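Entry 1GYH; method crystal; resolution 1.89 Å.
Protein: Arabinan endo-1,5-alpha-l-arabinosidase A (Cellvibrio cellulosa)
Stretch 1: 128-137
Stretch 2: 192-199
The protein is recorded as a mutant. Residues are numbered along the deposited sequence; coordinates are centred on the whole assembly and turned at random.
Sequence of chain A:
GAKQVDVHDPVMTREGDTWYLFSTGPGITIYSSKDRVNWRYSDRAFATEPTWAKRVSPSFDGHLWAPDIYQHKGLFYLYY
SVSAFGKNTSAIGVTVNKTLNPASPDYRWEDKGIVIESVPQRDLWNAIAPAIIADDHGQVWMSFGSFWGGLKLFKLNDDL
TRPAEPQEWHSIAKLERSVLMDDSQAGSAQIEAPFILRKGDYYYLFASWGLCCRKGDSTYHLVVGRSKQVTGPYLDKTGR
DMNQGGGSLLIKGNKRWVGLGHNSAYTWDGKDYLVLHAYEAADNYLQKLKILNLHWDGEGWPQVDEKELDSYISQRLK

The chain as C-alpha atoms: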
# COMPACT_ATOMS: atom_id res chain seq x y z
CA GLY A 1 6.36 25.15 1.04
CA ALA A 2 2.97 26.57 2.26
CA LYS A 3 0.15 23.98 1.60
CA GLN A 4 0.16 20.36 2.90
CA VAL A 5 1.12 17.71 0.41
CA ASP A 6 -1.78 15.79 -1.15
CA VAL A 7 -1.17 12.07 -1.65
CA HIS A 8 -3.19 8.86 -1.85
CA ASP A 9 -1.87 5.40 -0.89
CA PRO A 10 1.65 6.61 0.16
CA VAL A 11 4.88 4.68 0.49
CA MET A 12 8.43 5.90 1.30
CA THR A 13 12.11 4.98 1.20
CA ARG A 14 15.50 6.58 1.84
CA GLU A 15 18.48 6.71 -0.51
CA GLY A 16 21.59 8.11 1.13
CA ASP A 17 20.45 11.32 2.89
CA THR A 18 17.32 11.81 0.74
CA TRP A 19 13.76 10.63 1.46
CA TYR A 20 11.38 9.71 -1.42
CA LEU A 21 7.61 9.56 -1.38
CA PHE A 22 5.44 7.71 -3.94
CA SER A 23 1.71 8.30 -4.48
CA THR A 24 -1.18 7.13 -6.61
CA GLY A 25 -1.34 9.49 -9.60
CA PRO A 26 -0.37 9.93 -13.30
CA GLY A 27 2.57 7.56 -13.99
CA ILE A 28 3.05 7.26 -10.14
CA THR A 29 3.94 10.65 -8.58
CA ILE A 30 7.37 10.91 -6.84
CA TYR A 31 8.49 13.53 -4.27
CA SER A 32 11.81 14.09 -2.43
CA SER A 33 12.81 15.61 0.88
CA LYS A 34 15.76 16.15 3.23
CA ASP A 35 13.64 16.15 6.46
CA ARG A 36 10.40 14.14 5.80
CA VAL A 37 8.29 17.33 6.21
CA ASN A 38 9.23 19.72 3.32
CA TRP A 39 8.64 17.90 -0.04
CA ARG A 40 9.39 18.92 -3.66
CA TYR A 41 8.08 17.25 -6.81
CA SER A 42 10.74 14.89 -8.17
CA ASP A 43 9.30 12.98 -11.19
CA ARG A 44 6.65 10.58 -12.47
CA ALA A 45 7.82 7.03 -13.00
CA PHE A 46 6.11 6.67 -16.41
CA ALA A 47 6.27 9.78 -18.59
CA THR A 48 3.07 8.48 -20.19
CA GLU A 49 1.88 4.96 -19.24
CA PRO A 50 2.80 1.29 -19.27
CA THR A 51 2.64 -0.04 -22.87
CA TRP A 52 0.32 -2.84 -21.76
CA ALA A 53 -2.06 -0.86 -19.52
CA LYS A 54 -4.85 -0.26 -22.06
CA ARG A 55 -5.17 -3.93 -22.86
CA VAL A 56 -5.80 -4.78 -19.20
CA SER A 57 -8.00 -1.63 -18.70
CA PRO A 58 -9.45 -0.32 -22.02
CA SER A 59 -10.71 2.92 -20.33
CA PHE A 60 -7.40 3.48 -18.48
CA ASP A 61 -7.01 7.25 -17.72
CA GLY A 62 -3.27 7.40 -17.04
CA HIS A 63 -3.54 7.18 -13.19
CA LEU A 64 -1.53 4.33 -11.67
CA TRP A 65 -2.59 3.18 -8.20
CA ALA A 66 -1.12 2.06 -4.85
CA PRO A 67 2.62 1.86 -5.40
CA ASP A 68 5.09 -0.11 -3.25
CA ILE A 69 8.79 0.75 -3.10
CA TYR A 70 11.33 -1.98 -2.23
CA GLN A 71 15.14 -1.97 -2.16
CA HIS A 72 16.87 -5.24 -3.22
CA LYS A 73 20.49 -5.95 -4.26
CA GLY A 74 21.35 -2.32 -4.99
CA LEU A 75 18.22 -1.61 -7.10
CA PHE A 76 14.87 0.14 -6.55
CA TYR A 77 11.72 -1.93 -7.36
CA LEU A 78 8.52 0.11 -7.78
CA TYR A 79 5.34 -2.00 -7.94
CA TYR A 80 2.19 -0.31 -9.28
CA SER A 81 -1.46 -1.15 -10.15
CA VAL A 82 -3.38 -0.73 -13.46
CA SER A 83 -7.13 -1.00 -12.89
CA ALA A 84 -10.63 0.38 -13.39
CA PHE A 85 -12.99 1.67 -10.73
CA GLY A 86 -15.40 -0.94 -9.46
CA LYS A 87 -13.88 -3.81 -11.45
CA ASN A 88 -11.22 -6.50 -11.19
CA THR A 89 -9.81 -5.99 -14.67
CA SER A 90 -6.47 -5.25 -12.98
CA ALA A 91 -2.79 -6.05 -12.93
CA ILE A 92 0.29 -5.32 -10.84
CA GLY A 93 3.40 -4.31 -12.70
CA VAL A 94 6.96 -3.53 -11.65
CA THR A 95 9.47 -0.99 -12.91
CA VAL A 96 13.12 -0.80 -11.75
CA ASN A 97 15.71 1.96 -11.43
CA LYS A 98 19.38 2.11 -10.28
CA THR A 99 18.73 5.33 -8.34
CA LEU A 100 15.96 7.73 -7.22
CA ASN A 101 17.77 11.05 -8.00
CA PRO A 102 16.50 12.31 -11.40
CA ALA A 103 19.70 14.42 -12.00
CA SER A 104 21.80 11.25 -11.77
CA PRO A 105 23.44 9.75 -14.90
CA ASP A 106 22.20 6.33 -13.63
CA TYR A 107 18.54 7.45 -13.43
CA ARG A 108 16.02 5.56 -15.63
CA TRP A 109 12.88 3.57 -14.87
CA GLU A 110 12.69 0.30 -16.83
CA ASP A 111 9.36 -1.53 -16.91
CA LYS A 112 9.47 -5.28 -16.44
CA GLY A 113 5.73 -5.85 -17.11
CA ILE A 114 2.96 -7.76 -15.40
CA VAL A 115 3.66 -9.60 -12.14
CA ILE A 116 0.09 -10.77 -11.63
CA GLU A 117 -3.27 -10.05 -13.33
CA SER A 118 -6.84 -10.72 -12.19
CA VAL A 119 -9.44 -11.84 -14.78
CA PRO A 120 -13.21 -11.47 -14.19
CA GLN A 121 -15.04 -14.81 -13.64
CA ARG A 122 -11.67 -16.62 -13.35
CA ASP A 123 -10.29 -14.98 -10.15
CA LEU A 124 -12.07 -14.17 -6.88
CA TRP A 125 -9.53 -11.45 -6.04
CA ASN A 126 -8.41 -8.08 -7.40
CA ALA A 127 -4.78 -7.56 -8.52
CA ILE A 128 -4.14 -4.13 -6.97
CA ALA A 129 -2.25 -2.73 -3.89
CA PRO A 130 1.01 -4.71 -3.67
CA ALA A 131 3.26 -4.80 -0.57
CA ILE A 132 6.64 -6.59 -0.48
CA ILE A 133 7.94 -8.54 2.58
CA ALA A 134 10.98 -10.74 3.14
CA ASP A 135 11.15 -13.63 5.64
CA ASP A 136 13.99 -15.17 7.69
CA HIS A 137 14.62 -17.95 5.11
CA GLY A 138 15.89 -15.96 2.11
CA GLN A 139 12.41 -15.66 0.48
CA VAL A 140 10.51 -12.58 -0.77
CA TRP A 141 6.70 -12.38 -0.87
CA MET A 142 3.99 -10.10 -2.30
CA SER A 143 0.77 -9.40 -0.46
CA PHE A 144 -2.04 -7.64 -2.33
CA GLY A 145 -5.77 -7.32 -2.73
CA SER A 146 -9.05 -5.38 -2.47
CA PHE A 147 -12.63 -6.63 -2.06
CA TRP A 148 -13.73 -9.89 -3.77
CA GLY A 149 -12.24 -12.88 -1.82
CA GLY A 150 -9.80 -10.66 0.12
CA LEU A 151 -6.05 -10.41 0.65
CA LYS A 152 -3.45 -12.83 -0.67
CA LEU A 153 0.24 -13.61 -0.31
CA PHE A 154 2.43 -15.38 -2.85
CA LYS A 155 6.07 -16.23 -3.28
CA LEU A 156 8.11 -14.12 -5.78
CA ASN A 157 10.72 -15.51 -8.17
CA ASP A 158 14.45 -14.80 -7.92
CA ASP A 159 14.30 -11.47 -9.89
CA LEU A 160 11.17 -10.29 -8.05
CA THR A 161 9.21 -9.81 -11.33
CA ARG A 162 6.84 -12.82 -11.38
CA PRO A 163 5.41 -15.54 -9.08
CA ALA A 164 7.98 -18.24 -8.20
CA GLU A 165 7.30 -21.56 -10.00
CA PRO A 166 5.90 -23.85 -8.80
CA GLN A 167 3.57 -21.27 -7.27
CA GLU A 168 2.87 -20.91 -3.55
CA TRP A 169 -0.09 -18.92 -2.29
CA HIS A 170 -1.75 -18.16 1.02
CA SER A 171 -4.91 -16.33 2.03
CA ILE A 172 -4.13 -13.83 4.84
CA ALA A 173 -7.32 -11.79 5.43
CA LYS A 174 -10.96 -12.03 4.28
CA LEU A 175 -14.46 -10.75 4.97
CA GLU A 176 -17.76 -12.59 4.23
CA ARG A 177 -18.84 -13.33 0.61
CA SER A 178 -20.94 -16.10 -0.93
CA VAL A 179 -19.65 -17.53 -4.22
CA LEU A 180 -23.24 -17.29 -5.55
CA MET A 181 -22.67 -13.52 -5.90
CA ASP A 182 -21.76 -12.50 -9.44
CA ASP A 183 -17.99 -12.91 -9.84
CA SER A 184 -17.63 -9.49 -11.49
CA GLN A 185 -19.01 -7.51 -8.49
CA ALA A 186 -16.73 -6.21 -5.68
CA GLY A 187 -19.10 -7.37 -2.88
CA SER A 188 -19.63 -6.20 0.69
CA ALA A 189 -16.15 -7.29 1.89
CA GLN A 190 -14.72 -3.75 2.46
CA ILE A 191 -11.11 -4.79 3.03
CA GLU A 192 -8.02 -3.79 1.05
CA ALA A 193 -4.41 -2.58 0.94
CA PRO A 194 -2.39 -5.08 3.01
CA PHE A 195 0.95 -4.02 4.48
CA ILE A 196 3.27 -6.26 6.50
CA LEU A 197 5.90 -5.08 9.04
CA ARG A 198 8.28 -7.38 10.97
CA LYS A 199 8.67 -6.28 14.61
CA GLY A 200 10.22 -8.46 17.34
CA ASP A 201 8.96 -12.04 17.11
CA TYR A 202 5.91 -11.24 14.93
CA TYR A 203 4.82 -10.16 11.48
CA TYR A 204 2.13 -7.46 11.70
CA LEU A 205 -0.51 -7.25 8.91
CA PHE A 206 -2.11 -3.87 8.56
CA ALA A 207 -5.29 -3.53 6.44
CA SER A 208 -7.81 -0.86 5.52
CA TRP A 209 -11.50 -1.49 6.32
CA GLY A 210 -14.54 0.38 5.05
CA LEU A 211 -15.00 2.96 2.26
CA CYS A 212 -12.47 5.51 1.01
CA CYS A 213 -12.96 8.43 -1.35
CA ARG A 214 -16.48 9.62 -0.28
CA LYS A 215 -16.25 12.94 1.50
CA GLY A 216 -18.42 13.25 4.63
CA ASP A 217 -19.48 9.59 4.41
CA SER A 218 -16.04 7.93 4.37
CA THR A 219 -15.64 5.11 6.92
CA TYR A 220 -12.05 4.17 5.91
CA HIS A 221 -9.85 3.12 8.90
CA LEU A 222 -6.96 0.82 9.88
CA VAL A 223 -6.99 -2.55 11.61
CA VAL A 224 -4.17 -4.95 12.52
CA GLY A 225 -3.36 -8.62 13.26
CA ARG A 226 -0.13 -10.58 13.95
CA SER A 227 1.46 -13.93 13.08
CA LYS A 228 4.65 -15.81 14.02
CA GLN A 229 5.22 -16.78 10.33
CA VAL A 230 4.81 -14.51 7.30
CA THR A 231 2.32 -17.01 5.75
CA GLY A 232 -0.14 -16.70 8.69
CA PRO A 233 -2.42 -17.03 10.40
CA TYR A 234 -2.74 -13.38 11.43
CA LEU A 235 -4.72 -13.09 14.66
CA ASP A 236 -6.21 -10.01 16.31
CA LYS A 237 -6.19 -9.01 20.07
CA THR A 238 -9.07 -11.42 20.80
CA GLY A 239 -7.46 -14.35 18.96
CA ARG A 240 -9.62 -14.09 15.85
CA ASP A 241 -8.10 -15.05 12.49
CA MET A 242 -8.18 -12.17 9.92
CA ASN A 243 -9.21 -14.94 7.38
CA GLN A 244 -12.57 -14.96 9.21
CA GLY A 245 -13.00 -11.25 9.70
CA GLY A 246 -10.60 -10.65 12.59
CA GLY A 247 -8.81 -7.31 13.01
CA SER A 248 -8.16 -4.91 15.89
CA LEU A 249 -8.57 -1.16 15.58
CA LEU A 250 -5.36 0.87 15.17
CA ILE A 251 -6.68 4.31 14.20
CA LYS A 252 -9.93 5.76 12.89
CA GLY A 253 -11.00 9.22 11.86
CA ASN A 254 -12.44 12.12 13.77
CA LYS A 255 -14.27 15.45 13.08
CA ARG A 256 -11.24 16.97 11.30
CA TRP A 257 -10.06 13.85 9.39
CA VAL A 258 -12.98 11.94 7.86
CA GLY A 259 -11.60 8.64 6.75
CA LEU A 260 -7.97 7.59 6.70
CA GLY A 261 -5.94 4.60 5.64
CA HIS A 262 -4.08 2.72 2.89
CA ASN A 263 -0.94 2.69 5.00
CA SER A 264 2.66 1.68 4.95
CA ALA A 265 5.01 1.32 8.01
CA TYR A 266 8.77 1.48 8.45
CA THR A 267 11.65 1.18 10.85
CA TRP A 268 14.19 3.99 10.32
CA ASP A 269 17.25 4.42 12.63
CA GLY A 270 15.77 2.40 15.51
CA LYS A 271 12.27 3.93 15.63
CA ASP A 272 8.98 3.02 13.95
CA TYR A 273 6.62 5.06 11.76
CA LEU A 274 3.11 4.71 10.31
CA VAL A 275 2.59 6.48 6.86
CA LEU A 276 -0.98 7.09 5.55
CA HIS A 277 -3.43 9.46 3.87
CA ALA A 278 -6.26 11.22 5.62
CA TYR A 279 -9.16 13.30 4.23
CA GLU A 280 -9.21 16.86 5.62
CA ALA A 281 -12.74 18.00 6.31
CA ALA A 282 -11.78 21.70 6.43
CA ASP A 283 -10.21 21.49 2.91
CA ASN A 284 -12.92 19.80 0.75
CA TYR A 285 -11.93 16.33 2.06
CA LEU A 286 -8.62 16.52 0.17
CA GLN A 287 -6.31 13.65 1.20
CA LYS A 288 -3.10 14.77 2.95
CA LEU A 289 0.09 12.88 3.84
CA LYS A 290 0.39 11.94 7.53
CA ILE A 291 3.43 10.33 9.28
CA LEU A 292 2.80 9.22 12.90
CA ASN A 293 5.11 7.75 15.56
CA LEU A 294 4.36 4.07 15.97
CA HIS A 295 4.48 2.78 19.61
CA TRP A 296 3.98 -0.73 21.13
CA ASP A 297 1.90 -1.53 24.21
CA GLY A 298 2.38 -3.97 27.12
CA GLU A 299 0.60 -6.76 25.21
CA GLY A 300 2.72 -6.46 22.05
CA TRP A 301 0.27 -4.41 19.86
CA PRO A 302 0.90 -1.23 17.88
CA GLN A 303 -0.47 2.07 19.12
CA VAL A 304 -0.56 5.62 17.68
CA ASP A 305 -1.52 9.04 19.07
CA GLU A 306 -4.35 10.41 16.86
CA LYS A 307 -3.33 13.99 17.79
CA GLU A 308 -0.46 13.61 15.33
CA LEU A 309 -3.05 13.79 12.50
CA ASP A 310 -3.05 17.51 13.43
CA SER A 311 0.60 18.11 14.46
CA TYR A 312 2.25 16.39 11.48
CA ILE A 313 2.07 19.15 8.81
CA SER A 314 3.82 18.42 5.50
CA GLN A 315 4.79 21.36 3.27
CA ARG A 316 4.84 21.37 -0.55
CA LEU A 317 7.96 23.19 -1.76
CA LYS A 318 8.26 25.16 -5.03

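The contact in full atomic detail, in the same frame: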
# COMPACT_ATOMS: atom_id res chain seq x y z
N ILE A 128 -4.60 -5.47 -7.30
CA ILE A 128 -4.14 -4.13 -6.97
C ILE A 128 -3.51 -4.11 -5.55
O ILE A 128 -3.77 -5.02 -4.76
CB ILE A 128 -5.28 -3.06 -7.03
CG1 ILE A 128 -6.29 -3.24 -5.90
CG2 ILE A 128 -5.97 -3.06 -8.48
CD1 ILE A 128 -7.36 -2.10 -5.87
N ALA A 129 -2.75 -3.06 -5.26
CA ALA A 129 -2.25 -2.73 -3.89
C ALA A 129 -1.19 -3.70 -3.37
O ALA A 129 -1.34 -4.27 -2.30
CB ALA A 129 -3.41 -2.58 -2.88
N PRO A 130 -0.08 -3.84 -4.10
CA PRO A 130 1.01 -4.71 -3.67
C PRO A 130 1.78 -4.17 -2.45
O PRO A 130 1.87 -2.94 -2.24
CB PRO A 130 1.94 -4.71 -4.88
CG PRO A 130 1.73 -3.42 -5.47
CD PRO A 130 0.25 -3.17 -5.36
N ALA A 131 2.32 -5.12 -1.67
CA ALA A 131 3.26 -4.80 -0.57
C ALA A 131 4.29 -5.93 -0.47
O ALA A 131 3.91 -7.11 -0.47
CB ALA A 131 2.54 -4.58 0.74
N ILE A 132 5.59 -5.58 -0.39
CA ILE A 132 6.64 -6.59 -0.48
C ILE A 132 7.24 -6.86 0.91
O ILE A 132 7.56 -5.92 1.61
CB ILE A 132 7.77 -6.13 -1.44
CG1 ILE A 132 7.23 -5.66 -2.82
CG2 ILE A 132 8.81 -7.21 -1.61
CD1 ILE A 132 6.40 -6.70 -3.58
N ILE A 133 7.41 -8.13 1.25
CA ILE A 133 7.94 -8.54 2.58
C ILE A 133 8.91 -9.72 2.44
O ILE A 133 8.62 -10.70 1.76
CB ILE A 133 6.80 -8.88 3.58
CG1 ILE A 133 7.37 -9.24 4.98
CG2 ILE A 133 5.93 -10.08 3.09
CD1 ILE A 133 8.01 -8.02 5.69
N ALA A 134 10.07 -9.62 3.09
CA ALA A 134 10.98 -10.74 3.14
C ALA A 134 10.87 -11.48 4.48
O ALA A 134 10.56 -10.86 5.50
CB ALA A 134 12.40 -10.30 2.93
N ASP A 135 11.17 -12.78 4.45
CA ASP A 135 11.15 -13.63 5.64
C ASP A 135 12.57 -13.94 6.14
O ASP A 135 13.53 -13.38 5.62
CB ASP A 135 10.26 -14.88 5.43
CG ASP A 135 10.80 -15.90 4.45
OD1 ASP A 135 12.03 -15.95 4.15
OD2 ASP A 135 10.02 -16.76 3.96
N ASP A 136 12.69 -14.83 7.12
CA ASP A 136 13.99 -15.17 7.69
C ASP A 136 14.75 -16.26 6.92
O ASP A 136 15.83 -16.67 7.34
CB ASP A 136 13.80 -15.70 9.12
CG ASP A 136 13.56 -14.62 10.14
OD1 ASP A 136 13.58 -13.40 9.86
OD2 ASP A 136 13.31 -14.93 11.30
N HIS A 137 14.15 -16.78 5.84
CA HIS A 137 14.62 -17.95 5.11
C HIS A 137 15.02 -17.59 3.68
O HIS A 137 14.98 -18.46 2.81
CB HIS A 137 13.53 -19.04 5.07
CG HIS A 137 12.95 -19.36 6.41
ND1 HIS A 137 13.69 -19.98 7.40
CD2 HIS A 137 11.74 -19.10 6.96
CE1 HIS A 137 12.95 -20.11 8.48
NE2 HIS A 137 11.76 -19.59 8.24
N GLU A 192 -9.05 -3.93 2.09
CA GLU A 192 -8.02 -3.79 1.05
C GLU A 192 -6.66 -3.32 1.60
O GLU A 192 -6.54 -2.96 2.77
CB GLU A 192 -8.48 -2.79 -0.06
CG GLU A 192 -8.61 -1.34 0.37
CD GLU A 192 -9.23 -0.42 -0.68
OE1 GLU A 192 -9.66 -0.94 -1.77
OE2 GLU A 192 -9.30 0.82 -0.40
N ALA A 193 -5.68 -3.28 0.72
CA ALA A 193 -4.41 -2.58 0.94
C ALA A 193 -3.58 -3.21 2.08
O ALA A 193 -3.24 -2.52 3.04
CB ALA A 193 -4.65 -1.09 1.20
N PRO A 194 -3.19 -4.46 1.94
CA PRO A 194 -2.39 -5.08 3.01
C PRO A 194 -1.01 -4.42 3.11
O PRO A 194 -0.43 -3.96 2.12
CB PRO A 194 -2.19 -6.49 2.54
CG PRO A 194 -2.23 -6.39 1.01
CD PRO A 194 -3.35 -5.34 0.78
N PHE A 195 -0.46 -4.41 4.33
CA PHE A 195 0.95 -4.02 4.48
C PHE A 195 1.51 -4.81 5.64
O PHE A 195 0.87 -4.87 6.69
CB PHE A 195 1.12 -2.51 4.68
CG PHE A 195 2.57 -2.08 4.57
CD1 PHE A 195 3.44 -2.19 5.66
CD2 PHE A 195 3.08 -1.67 3.35
CE1 PHE A 195 4.78 -1.84 5.54
CE2 PHE A 195 4.39 -1.30 3.21
CZ PHE A 195 5.27 -1.38 4.31
N ILE A 196 2.66 -5.47 5.44
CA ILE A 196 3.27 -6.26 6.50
C ILE A 196 4.59 -5.65 7.04
O ILE A 196 5.50 -5.32 6.27
CB ILE A 196 3.48 -7.68 6.05
CG1 ILE A 196 2.12 -8.29 5.59
CG2 ILE A 196 4.13 -8.53 7.19
CD1 ILE A 196 2.20 -9.57 4.84
N LEU A 197 4.67 -5.54 8.37
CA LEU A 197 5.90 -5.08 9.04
C LEU A 197 6.37 -6.14 10.05
O LEU A 197 5.61 -6.60 10.87
CB LEU A 197 5.69 -3.74 9.75
CG LEU A 197 6.92 -3.14 10.52
CD1 LEU A 197 7.86 -2.49 9.57
CD2 LEU A 197 6.46 -2.12 11.61
N ARG A 198 7.64 -6.51 9.96
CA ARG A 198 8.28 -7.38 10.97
C ARG A 198 8.67 -6.53 12.14
O ARG A 198 9.35 -5.54 11.97
CB ARG A 198 9.52 -8.04 10.38
CG ARG A 198 10.23 -9.03 11.34
CD ARG A 198 9.40 -10.22 11.77
NE ARG A 198 10.22 -11.03 12.69
CZ ARG A 198 11.20 -11.80 12.30
NH1 ARG A 198 11.44 -11.97 11.00
NH2 ARG A 198 11.95 -12.44 13.21
N LYS A 199 8.24 -6.92 13.34
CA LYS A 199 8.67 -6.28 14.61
C LYS A 199 8.78 -7.32 15.73
O LYS A 199 7.80 -8.02 16.07
CB LYS A 199 7.69 -5.16 14.97
CG LYS A 199 7.90 -4.52 16.36
CD LYS A 199 9.00 -3.46 16.35
CE LYS A 199 9.25 -2.91 17.76
NZ LYS A 199 10.10 -1.66 17.64
O HOH W 1 -0.93 -2.57 -0.16
O HOH W 2 4.97 -5.18 3.48

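Two strand segments run side by side in roughly the same direction, their axes 25° apart and 6.6 Å from each other at closest approach. No direct backbone-to-backbone hydrogen bond links them; apolar side chains, two waters and a terminal salt bridge do the joining.

Glu192 opens the stretch with little part in the contact, its carboxylate hydrogen-bonded elsewhere in the structure. The packing starts at Ala193, whose CA takes the CB of Ala129 at 3.9 Å. Both alanines have positive phi and psi (65/62 and 70/58), and each precedes a proline with C-gamma endo pucker, so the same local turn of the backbone occurs on both sides of the contact. Their CA atoms lie 5.3 Å apart, a spacing in keeping with a methyl group as the filler.

Pro194 has no amide hydrogen to offer, and it meets the other stretch through carbon and carbonyl: its CD rests 3.8 Å from Ala129 O, while its own O lies 3.3 Å from Ala131 CB. Water 1 bridges the two carbonyls here, donating to Ala129 O at 2.8 Å and to Pro194 O at 2.7 Å, although further acceptors in reach mean that its protons cannot serve every neighbour at once.

Phe195 points its CA-to-CB bond sideways, but its t rotamer brings the ring nearer, and CD2 reaches Ala131 CB at 3.9 Å. The methyl approaches the ring obliquely. Ala131 thus packs against the backbone of one residue and the ring of the next.

At Ile196 the spacing widens, with its CA 6.5 Å from that of Ile133, and larger side chains occupy the gap. Each directs its CA-to-CB bond toward the other stretch; Ile133 CG1 meets Ile196 CG2 at 4.0 Å, and Ile133 CD1 comes within 3.7 Å of Ile196 O. Water 2 accepts from Ile196 N at 3.0 Å and lies 3.3 Å from Ile132 O, an acceptor it can donate to, so that it can link the backbones where they do not bond directly.

Leu197 turns away, in keeping with strand alternation, and Arg198 turns back. Its extended chi1 and chi3 carry the guanidinium out to Asp136, where NH1 donates to OD1 at 2.8 Å with a nearly straight 168° angle, the core of a salt bridge. A second, weak bond runs from NH2 to Asp136 OD2 at 3.4 Å, so the carboxylate engages the guanidinium edge unevenly. Lys199 lies beyond reach. The pattern reads as methyls where the backbones are close, branched aliphatics where they part, and charge at the more exposed end.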